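Calcium uptake protein 3, mitochondrial (Homo sapiens, PDB 6AGI) senses matrix calcium through its EF-hands and, paired by a disulfide with MICU1, regulates the mitochondrial calcium uniporter in the central nervous system and skeletal muscle. Local coordinates at residues Tyr36-Ile39 with Leu40-Thr44; Thr68-Val71 with Trp72-Ser75; Leu338-Ser341 with Pro342-Asn346. All coordinates share one frame; numbering follows the deposited sequence.

Contact 1: Tyr36-Ile39 with Leu40-Thr44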
loop_
_atom_site.group_PDB
_atom_site.type_symbol
_atom_site.label_atom_id
_atom_site.label_comp_id
_atom_site.label_asym_id
_atom_site.label_seq_id
_atom_site.Cartn_x
_atom_site.Cartn_y
_atom_site.Cartn_z
ATOM N N TYR B 36 0.920 7.239 29.892
ATOM C CA TYR B 36 2.336 6.888 30.015
ATOM C C TYR B 36 2.566 5.427 29.607
ATOM O O TYR B 36 3.480 5.129 28.822
ATOM C CB TYR B 36 2.850 7.144 31.442
ATOM C CG TYR B 36 4.355 7.043 31.577
ATOM C CD1 TYR B 36 5.193 7.473 30.549
ATOM C CD2 TYR B 36 4.942 6.543 32.724
ATOM C CE1 TYR B 36 6.582 7.390 30.655
ATOM C CE2 TYR B 36 6.339 6.450 32.849
ATOM C CZ TYR B 36 7.154 6.878 31.809
ATOM O OH TYR B 36 8.537 6.809 31.901
ATOM N N ASP B 37 1.691 4.513 30.053
ATOM C CA ASP B 37 1.883 3.110 29.704
ATOM C C ASP B 37 1.838 2.899 28.203
ATOM O O ASP B 37 2.583 2.061 27.675
ATOM C CB ASP B 37 0.802 2.226 30.327
ATOM C CG ASP B 37 0.985 2.011 31.796
ATOM O OD1 ASP B 37 2.141 1.803 32.233
ATOM O OD2 ASP B 37 -0.051 1.982 32.496
ATOM N N PHE B 38 1.006 3.673 27.499
ATOM C CA PHE B 38 1.008 3.593 26.052
ATOM C C PHE B 38 2.317 4.126 25.461
ATOM O O PHE B 38 2.905 3.503 24.559
ATOM C CB PHE B 38 -0.203 4.310 25.495
ATOM C CG PHE B 38 -0.171 4.404 24.020
ATOM C CD1 PHE B 38 -0.494 3.310 23.230
ATOM C CD2 PHE B 38 0.261 5.575 23.413
ATOM C CE1 PHE B 38 -0.430 3.395 21.878
ATOM C CE2 PHE B 38 0.331 5.658 22.049
ATOM C CZ PHE B 38 -0.022 4.565 21.284
ATOM N N ILE B 39 2.768 5.295 25.928
ATOM C CA ILE B 39 4.047 5.835 25.461
ATOM C C ILE B 39 5.164 4.804 25.604
ATOM O O ILE B 39 6.003 4.633 24.706
ATOM C CB ILE B 39 4.390 7.141 26.194
ATOM C CG1 ILE B 39 3.326 8.213 25.867
ATOM C CG2 ILE B 39 5.797 7.592 25.819
ATOM C CD1 ILE B 39 3.529 9.544 26.584
ATOM N N LEU B 40 5.212 4.128 26.756
ATOM C CA LEU B 40 6.202 3.076 26.942
ATOM C C LEU B 40 5.960 1.929 25.975
ATOM O O LEU B 40 6.904 1.436 25.340
ATOM C CB LEU B 40 6.192 2.597 28.393
ATOM C CG LEU B 40 6.738 3.657 29.364
ATOM C CD1 LEU B 40 6.587 3.303 30.842
ATOM C CD2 LEU B 40 8.193 3.994 29.022
ATOM N N ALA B 41 4.686 1.551 25.787
ATOM C CA ALA B 41 4.351 0.415 24.929
ATOM C C ALA B 41 4.816 0.625 23.498
ATOM O O ALA B 41 5.138 -0.345 22.803
ATOM C CB ALA B 41 2.844 0.172 24.938
ATOM N N VAL B 42 4.860 1.872 23.033
ATOM C CA VAL B 42 5.285 2.136 21.664
ATOM C C VAL B 42 6.747 2.583 21.552
ATOM O O VAL B 42 7.277 2.635 20.431
ATOM C CB VAL B 42 4.331 3.129 20.967
ATOM C CG1 VAL B 42 2.949 2.609 21.087
ATOM C CG2 VAL B 42 4.393 4.497 21.585
ATOM N N THR B 43 7.383 2.997 22.652
ATOM C CA THR B 43 8.763 3.468 22.564
ATOM C C THR B 43 9.778 2.512 23.179
ATOM O O THR B 43 10.979 2.799 23.125
ATOM C CB THR B 43 8.921 4.852 23.196
ATOM O OG1 THR B 43 8.638 4.778 24.600
ATOM C CG2 THR B 43 7.955 5.823 22.511
ATOM N N THR B 44 9.332 1.447 23.834
ATOM C CA THR B 44 10.190 0.599 24.649
ATOM C C THR B 44 10.073 -0.836 24.112
ATOM O O THR B 44 9.396 -1.088 23.117
ATOM C CB THR B 44 9.792 0.826 26.117
ATOM O OG1 THR B 44 10.253 2.123 26.496
ATOM C CG2 THR B 44 10.382 -0.149 27.095
#
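Each of the two aromatic rings, Tyr-36 and Phe-38, has one face met by a methyl group from the residue four places further along the helix. Over the Tyr-36 ring stands Leu-40 CD1, 3.9 Å from the ring centroid and 17° off the normal, which marks a CH-pi contact over the face. The other branch, Leu-40 CD2, lies by the phenol end, 4.0 Å from Tyr-36 OH. Lys-83 makes a cation-pi contact with the same ring. On the Phe-38 ring the methyl is Val-42 CG1, again 3.9 Å from the centroid but tilted further, nearer the CE1 and CZ atoms. Both rings swing off the same way, CG opposite the backbone N (chi1 -169° in Tyr-36, 173° in Phe-38), which turns them along the helix toward the next turn.

The backbone beneath is bonded i to i+4: Leu-40 N reaches Tyr-36 O at 2.9 Å, and Val-42 N reaches Phe-38 O at 3.0 Å. At the last turn, Ile-39 O is gripped twice. Thr-43 OG1 donates to Ile-39 O at 2.6 Å from above the carbonyl plane, and Thr-43 N reaches the same Ile-39 O at 3.0 Å from the opposite face. A side-chain hydroxyl thus joins the backbone bonds of the closing turn, and Thr-44 is the first residue to abandon helical torsions.

Around helix 35-43, Phe-38 and Val-42 pack on helix 90-101 through Tyr-93, Leu-96, Leu-97 and Leu-100, Ile-39 and Thr-43 meet Ile-244 of helix 227-250, and Leu-40 and Ala-41 touch Phe-22 of helix 14-22.

Contact 2: Thr68-Val71 with Trp72-Ser75; sequences TPPV and WKGS
Pro-70 and Trp-72 make the closest side-chain approach: Pro-70 CG lies 3.3 Å from Trp-72 NE1 and 3.5 Å from Trp-72 CE2. The proline carbon comes at the indole obliquely, near its nitrogen, with Pro-70 CB 3.7 Å from Trp-72 CD1. This approach depends on the first torsion of Trp-72 (chi1 53°), which sets CG between the backbone N and the carbonyl carbon and brings the indole back beside the proline. Lys-73 runs beside Pro-70, pointing the same way, with Lys-73 CG 3.9 Å from Pro-70 CD, and its CB also meets Pro-69 CB at 3.8 Å.

Two backbone bonds hold these groups in place. Lys-73 N donates to Pro-70 O (3.0 Å, N-H...O 160°), and Gly-74 N donates to Val-71 O (also 3.0 Å).

Further out, the chain before the turn is held by Thr-68 OG1 bonding to Leu-65 O of helix 58-66 and by Pro-69 O bonding to His-215 ND1. The His-215 side chain, on helix 211-217, also touches Val-71, whose side chain is about 10 Å from that of Met-121, a ligand of the first calcium site. Two successive i to i+3 bonds, with Val-71 and Trp-72 in helical torsions, are the signature of a short 3-10 turn, here entered through consecutive prolines on the surface loop between helices 58-66 and 78-81.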
loop_
_atom_site.group_PDB
_atom_site.type_symbol
_atom_site.label_atom_id
_atom_site.label_comp_id
_atom_site.label_asym_id
_atom_site.label_seq_id
_atom_site.Cartn_x
_atom_site.Cartn_y
_atom_site.Cartn_z
ATOM N N THR B 68 -9.998 15.629 32.040
ATOM C CA THR B 68 -9.441 15.451 30.694
ATOM C C THR B 68 -9.567 16.711 29.833
ATOM O O THR B 68 -10.659 17.294 29.742
ATOM C CB THR B 68 -10.151 14.301 29.985
ATOM O OG1 THR B 68 -10.176 13.174 30.859
ATOM C CG2 THR B 68 -9.378 13.913 28.736
ATOM N N PRO B 69 -8.510 17.111 29.122
ATOM C CA PRO B 69 -8.606 18.313 28.300
ATOM C C PRO B 69 -9.583 18.064 27.172
ATOM O O PRO B 69 -9.650 16.948 26.642
ATOM C CB PRO B 69 -7.180 18.504 27.753
ATOM C CG PRO B 69 -6.291 17.645 28.620
ATOM C CD PRO B 69 -7.168 16.498 29.065
ATOM N N PRO B 70 -10.363 19.065 26.789
ATOM C CA PRO B 70 -11.224 18.916 25.618
ATOM C C PRO B 70 -10.375 18.803 24.358
ATOM O O PRO B 70 -9.159 19.029 24.359
ATOM C CB PRO B 70 -12.080 20.184 25.616
ATOM C CG PRO B 70 -11.382 21.146 26.519
ATOM C CD PRO B 70 -10.423 20.409 27.389
ATOM N N VAL B 71 -11.048 18.460 23.259
ATOM C CA VAL B 71 -10.313 18.160 22.041
ATOM C C VAL B 71 -9.515 19.373 21.575
ATOM O O VAL B 71 -8.404 19.241 21.039
ATOM C CB VAL B 71 -11.289 17.635 20.974
ATOM C CG1 VAL B 71 -12.190 18.750 20.494
ATOM C CG2 VAL B 71 -10.536 17.004 19.823
ATOM N N TRP B 72 -10.010 20.565 21.833
ATOM C CA TRP B 72 -9.292 21.704 21.285
ATOM C C TRP B 72 -7.998 22.029 22.038
ATOM O O TRP B 72 -7.268 22.932 21.623
ATOM C CB TRP B 72 -10.223 22.911 21.240
ATOM C CG TRP B 72 -10.893 23.235 22.552
ATOM C CD1 TRP B 72 -12.081 22.746 23.005
ATOM C CD2 TRP B 72 -10.407 24.122 23.574
ATOM N NE1 TRP B 72 -12.365 23.268 24.241
ATOM C CE2 TRP B 72 -11.351 24.112 24.615
ATOM C CE3 TRP B 72 -9.255 24.909 23.713
ATOM C CZ2 TRP B 72 -11.189 24.865 25.781
ATOM C CZ3 TRP B 72 -9.094 25.661 24.869
ATOM C CH2 TRP B 72 -10.057 25.635 25.888
ATOM N N LYS B 73 -7.693 21.261 23.037
ATOM C CA LYS B 73 -6.482 21.388 23.764
ATOM C C LYS B 73 -5.463 20.339 23.319
ATOM O O LYS B 73 -4.524 20.125 24.003
ATOM C CB LYS B 73 -6.732 21.271 25.231
ATOM C CG LYS B 73 -7.446 22.427 25.805
ATOM C CD LYS B 73 -6.762 22.834 27.066
ATOM C CE LYS B 73 -5.411 23.398 26.784
ATOM N NZ LYS B 73 -5.568 24.468 25.806
ATOM N N GLY B 74 -5.690 19.688 22.185
ATOM C CA GLY B 74 -4.753 18.719 21.664
ATOM C C GLY B 74 -3.418 19.349 21.323
ATOM O O GLY B 74 -3.327 20.524 20.967
ATOM N N SER B 75 -2.371 18.557 21.490
ATOM C CA SER B 75 -1.034 18.976 21.140
ATOM C C SER B 75 -0.100 17.780 21.152
ATOM O O SER B 75 -0.346 16.803 21.860
ATOM C CB SER B 75 -0.533 20.044 22.114
ATOM O OG SER B 75 -0.505 19.550 23.442
#

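Contact 3: Leu338-Ser341 with Pro342-Asn346; sequences LKFS and PHLVN
Ser-341, Leu-344 and Phe-340 carry this contact, an N-cap with a hydrophobic staple that opens helix 342-352, the helix entering the calcium loop of EF-hand 3. Ser-341 is the N-cap residue. Its OG accepts from Leu-344 N at 2.9 Å with an N-H...O angle of 158°, so an amide of the first turn, which has no helical carbonyl before it, gains a side-chain acceptor. The torsion responsible is chi1 of 70°, which holds OG between the backbone N and the carbonyl carbon, facing the helix start. The carbonyl of the same serine takes up the first i to i+4 bond, from Val-345 N to Ser-341 O at 3.0 Å and nearly straight at 170°. OG has a second, weak bond to Glu-295 OE2, and Pro-342, with no amide hydrogen, fills the first helical position.

Phe-340 reaches across this cap. Leu-344 CD2 sits over one face of its ring, 3.7 Å from the centroid, a CH-pi contact, while Val-345 CG2 lies at the ring's edge, close to its plane. The Phe-340 and Val-345 pair spans the N-cap from one residue before it to four after, the spacing that defines the staple. The ring is buried, meeting Phe-302 edge-to-face and touching Phe-299 and Val-332. An alanine here would remove the ring, and Leu-344 CD2 would probably lose its aromatic face and Phe-302 its edge-to-face partner, opening a gap between the cap and helix 293-304. The Val-345 side chain is about 12 Å from the bound calcium ion. The staple itself closes where Val-345 CG2 meets Phe-340 CB at 3.7 Å.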
loop_
_atom_site.group_PDB
_atom_site.type_symbol
_atom_site.label_atom_id
_atom_site.label_comp_id
_atom_site.label_asym_id
_atom_site.label_seq_id
_atom_site.Cartn_x
_atom_site.Cartn_y
_atom_site.Cartn_z
ATOM N N LEU B 338 7.439 14.997 0.395
ATOM C CA LEU B 338 8.469 15.350 1.361
ATOM C C LEU B 338 9.788 15.684 0.677
ATOM O O LEU B 338 10.150 15.082 -0.339
ATOM C CB LEU B 338 8.695 14.218 2.349
ATOM C CG LEU B 338 7.450 13.683 3.009
ATOM C CD1 LEU B 338 7.693 12.243 3.240
ATOM C CD2 LEU B 338 7.187 14.402 4.321
ATOM N N LYS B 339 10.518 16.645 1.262
ATOM C CA LYS B 339 11.835 17.042 0.777
ATOM C C LYS B 339 12.859 16.493 1.761
ATOM O O LYS B 339 12.924 16.940 2.914
ATOM C CB LYS B 339 11.950 18.563 0.623
ATOM C CG LYS B 339 10.902 19.179 -0.315
ATOM C CD LYS B 339 11.126 20.668 -0.582
ATOM C CE LYS B 339 9.876 21.332 -1.207
ATOM N NZ LYS B 339 9.518 22.689 -0.647
ATOM N N PHE B 340 13.642 15.517 1.298
ATOM C CA PHE B 340 14.705 14.901 2.078
ATOM C C PHE B 340 15.959 15.738 1.887
ATOM O O PHE B 340 16.262 16.149 0.759
ATOM C CB PHE B 340 14.975 13.482 1.587
ATOM C CG PHE B 340 14.056 12.418 2.139
ATOM C CD1 PHE B 340 12.806 12.715 2.651
ATOM C CD2 PHE B 340 14.462 11.088 2.120
ATOM C CE1 PHE B 340 11.999 11.698 3.132
ATOM C CE2 PHE B 340 13.663 10.080 2.594
ATOM C CZ PHE B 340 12.448 10.374 3.101
ATOM N N SER B 341 16.674 16.013 2.977
ATOM C CA SER B 341 17.977 16.637 2.847
ATOM C C SER B 341 18.957 15.687 2.155
ATOM O O SER B 341 18.843 14.466 2.277
ATOM C CB SER B 341 18.519 17.021 4.211
ATOM O OG SER B 341 18.878 15.875 4.971
ATOM N N PRO B 342 19.938 16.223 1.424
ATOM C CA PRO B 342 20.963 15.343 0.847
ATOM C C PRO B 342 21.719 14.600 1.910
ATOM O O PRO B 342 22.254 13.514 1.655
ATOM C CB PRO B 342 21.873 16.309 0.078
ATOM C CG PRO B 342 20.989 17.470 -0.221
ATOM C CD PRO B 342 20.136 17.621 1.010
ATOM N N HIS B 343 21.805 15.165 3.107
ATOM C CA HIS B 343 22.404 14.408 4.189
ATOM C C HIS B 343 21.563 13.180 4.526
ATOM O O HIS B 343 22.095 12.073 4.670
ATOM C CB HIS B 343 22.591 15.276 5.425
ATOM C CG HIS B 343 23.228 14.526 6.545
ATOM N ND1 HIS B 343 22.583 14.268 7.735
ATOM C CD2 HIS B 343 24.437 13.921 6.627
ATOM C CE1 HIS B 343 23.381 13.561 8.515
ATOM N NE2 HIS B 343 24.510 13.338 7.866
ATOM N N LEU B 344 20.243 13.352 4.644
ATOM C CA LEU B 344 19.377 12.216 4.953
ATOM C C LEU B 344 19.472 11.153 3.871
ATOM O O LEU B 344 19.647 9.966 4.164
ATOM C CB LEU B 344 17.924 12.672 5.112
ATOM C CG LEU B 344 16.876 11.593 5.435
ATOM C CD1 LEU B 344 17.185 10.942 6.770
ATOM C CD2 LEU B 344 15.472 12.165 5.458
ATOM N N VAL B 345 19.404 11.569 2.609
ATOM C CA VAL B 345 19.485 10.611 1.516
ATOM C C VAL B 345 20.813 9.885 1.559
ATOM O O VAL B 345 20.873 8.651 1.472
ATOM C CB VAL B 345 19.262 11.312 0.164
ATOM C CG1 VAL B 345 19.567 10.363 -0.960
ATOM C CG2 VAL B 345 17.814 11.763 0.043
ATOM N N ASN B 346 21.896 10.638 1.721
ATOM C CA ASN B 346 23.222 10.031 1.758
ATOM C C ASN B 346 23.333 9.048 2.912
ATOM O O ASN B 346 23.933 7.968 2.781
ATOM C CB ASN B 346 24.269 11.142 1.852
ATOM C CG ASN B 346 25.687 10.636 1.739
ATOM O OD1 ASN B 346 25.970 9.444 1.878
ATOM N ND2 ASN B 346 26.588 11.546 1.403
#

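In the fold
From the N terminus the three contacts follow in series, each local to its own stretch, so none nests within or crosses another. Contact 1 runs along nearly all of helix 35-43, to the point where the chain leaves it, and lies against helices 14-22, 90-101 and 227-250. Contact 2 closes a tight turn in the loop joining helices 58-66 and 78-81 and meets helix 211-217, about 20 Å from contact 1, centre to centre. Contact 3 comes much later, about 29 Å from contact 1 between centres, where the chain enters helix 342-352 against helices 293-304 and 325-336. Short helix, loop turn and helix start are thus separate, and no two contacts touch.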